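Local coordinates for protein vanadium-dependent bromoperoxidase (Corallina officinalis, PDB 1QHB) that halogenates organic substrates, using bromide and hydrogen peroxide, with a bound vanadate as cofactor in a twelve-subunit enzyme stabilised by calcium, at residues Asn341-Leu346 / Thr494-Phe499. Residues are numbered along the deposited sequence; the frame is centred on the assembly and turned at random.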
loop_
_atom_site.group_PDB
_atom_site.type_symbol
_atom_site.label_atom_id
_atom_site.label_comp_id
_atom_site.label_asym_id
_atom_site.label_seq_id
_atom_site.Cartn_x
_atom_site.Cartn_y
_atom_site.Cartn_z
ATOM N N ASN A 341 41.928 25.500 -2.047
ATOM C CA ASN A 341 42.957 26.504 -1.700
ATOM C C ASN A 341 42.303 27.869 -1.522
ATOM O O ASN A 341 42.764 28.557 -0.629
ATOM C CB ASN A 341 44.042 26.628 -2.774
ATOM C CG ASN A 341 44.879 25.362 -2.875
ATOM O OD1 ASN A 341 45.718 25.307 -3.797
ATOM N ND2 ASN A 341 44.652 24.375 -2.023
ATOM N N ALA A 342 41.305 28.177 -2.341
ATOM C CA ALA A 342 40.585 29.444 -2.211
ATOM C C ALA A 342 39.879 29.495 -0.868
ATOM O O ALA A 342 40.003 30.437 -0.090
ATOM C CB ALA A 342 39.551 29.586 -3.308
ATOM N N CYS A 343 39.230 28.367 -0.540
ATOM C CA CYS A 343 38.601 28.247 0.754
ATOM C C CYS A 343 39.512 28.437 1.936
ATOM O O CYS A 343 39.136 29.166 2.842
ATOM C CB CYS A 343 37.903 26.875 0.860
ATOM S SG CYS A 343 36.771 26.645 2.259
ATOM N N LEU A 344 40.699 27.858 1.896
ATOM C CA LEU A 344 41.679 28.030 2.963
ATOM C C LEU A 344 42.141 29.478 3.114
ATOM O O LEU A 344 42.291 29.919 4.246
ATOM C CB LEU A 344 42.855 27.101 2.717
ATOM C CG LEU A 344 42.628 25.588 2.802
ATOM C CD1 LEU A 344 43.864 24.880 2.247
ATOM C CD2 LEU A 344 42.408 25.148 4.239
ATOM N N ILE A 345 42.295 30.226 2.031
ATOM C CA ILE A 345 42.655 31.644 2.101
ATOM C C ILE A 345 41.521 32.405 2.802
ATOM O O ILE A 345 41.767 33.281 3.633
ATOM C CB ILE A 345 42.881 32.173 0.676
ATOM C CG1 ILE A 345 44.205 31.585 0.119
ATOM C CG2 ILE A 345 43.020 33.697 0.655
ATOM C CD1 ILE A 345 44.435 31.855 -1.367
ATOM N N LEU A 346 40.276 32.130 2.393
ATOM C CA LEU A 346 39.106 32.811 2.922
ATOM C C LEU A 346 39.003 32.511 4.400
ATOM O O LEU A 346 38.774 33.440 5.186
ATOM C CB LEU A 346 37.803 32.416 2.211
ATOM C CG LEU A 346 37.681 32.739 0.725
ATOM C CD1 LEU A 346 36.498 32.079 0.056
ATOM C CD2 LEU A 346 37.577 34.249 0.526
ATOM N N THR A 494 30.152 27.353 -6.640
ATOM C CA THR A 494 28.760 27.505 -6.226
ATOM C C THR A 494 28.661 27.214 -4.731
ATOM O O THR A 494 28.125 28.086 -4.009
ATOM C CB THR A 494 27.835 26.580 -7.034
ATOM O OG1 THR A 494 27.940 27.023 -8.386
ATOM C CG2 THR A 494 26.362 26.696 -6.621
ATOM N N ILE A 495 29.360 26.172 -4.250
ATOM C CA ILE A 495 29.305 25.888 -2.804
ATOM C C ILE A 495 29.930 27.013 -2.008
ATOM O O ILE A 495 29.450 27.415 -0.921
ATOM C CB ILE A 495 30.061 24.571 -2.504
ATOM C CG1 ILE A 495 29.364 23.328 -3.004
ATOM C CG2 ILE A 495 30.335 24.406 -0.983
ATOM C CD1 ILE A 495 27.873 23.194 -2.629
ATOM N N LEU A 496 31.121 27.456 -2.416
ATOM C CA LEU A 496 31.804 28.531 -1.712
ATOM C C LEU A 496 31.011 29.842 -1.774
ATOM O O LEU A 496 31.029 30.566 -0.785
ATOM C CB LEU A 496 33.206 28.746 -2.309
ATOM C CG LEU A 496 34.206 27.595 -2.149
ATOM C CD1 LEU A 496 35.480 27.903 -2.956
ATOM C CD2 LEU A 496 34.525 27.346 -0.694
ATOM N N LYS A 497 30.382 30.191 -2.904
ATOM C CA LYS A 497 29.650 31.478 -2.891
ATOM C C LYS A 497 28.405 31.332 -2.008
ATOM O O LYS A 497 28.009 32.323 -1.455
ATOM C CB LYS A 497 29.245 31.942 -4.266
ATOM C CG LYS A 497 30.330 32.270 -5.282
ATOM C CD LYS A 497 29.760 32.787 -6.570
ATOM C CE LYS A 497 28.994 31.710 -7.297
ATOM N NZ LYS A 497 28.633 32.014 -8.712
ATOM N N ALA A 498 27.779 30.187 -1.800
ATOM C CA ALA A 498 26.670 29.991 -0.918
ATOM C C ALA A 498 27.152 30.087 0.537
ATOM O O ALA A 498 26.421 30.602 1.386
ATOM C CB ALA A 498 26.039 28.592 -1.064
ATOM N N PHE A 499 28.302 29.490 0.828
ATOM C CA PHE A 499 28.689 29.382 2.222
ATOM C C PHE A 499 29.320 30.636 2.802
ATOM O O PHE A 499 29.250 30.841 4.025
ATOM C CB PHE A 499 29.699 28.217 2.299
ATOM C CG PHE A 499 29.495 27.430 3.554
ATOM C CD1 PHE A 499 29.975 27.895 4.758
ATOM C CD2 PHE A 499 28.802 26.255 3.512
ATOM C CE1 PHE A 499 29.774 27.155 5.915
ATOM C CE2 PHE A 499 28.555 25.531 4.653
ATOM C CZ PHE A 499 29.056 25.981 5.850
#
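Within the helical core of this vanadium haloperoxidase, helices 337-349 and 484-499 meet where Leu496 reaches across to Ala342 and Cys343. The nearest CA atoms across the two segments, those of Cys343 and Leu496, are 7.2 Å apart; the close contacts run between side-chain atoms, and no hydrogen bond crosses between 341-346 and 494-499. Leu496 contributes the larger part of the contact. Its CB already points toward the other helix, and with CG anti to the carbonyl carbon (chi1 -65°) and CD1 anti to CA (chi2 173°) the two methyls carry on in that direction and divide the work. CD2 is the closer branch, 3.7 Å from Cys343 CB and 3.8 Å from Cys343 SG, near-equal distances that place the methyl alongside the CB-SG bond instead of at the sulfur alone. CD1 meets the methyl of Ala342, with 4.4 Å between Leu496 CD1 and Ala342 CB, a looser apolar touch. At Cys343, chi1 of -168° holds SG anti to the backbone N, which leaves SG and CB about equally close to the Leu496 methyl, and the same side chain also rests on Val379 and Leu380 of helix 376-402. Leu534 of helix 530-548 touches both Ala342 and Leu496, closing another flank of the junction. The three touching residues are all buried, yet only 124 Å² of surface, both sides summed, is buried between the segments, which marks a small direct contact whose surroundings are completed by the neighbouring helices. Helix 484-499 starts at the vanadate-site residues Gly484 and His485, but this contact lies in its later part, away from that site, and joins it to helix 337-349 within the mainly alpha-helical fold of vanadium haloperoxidases.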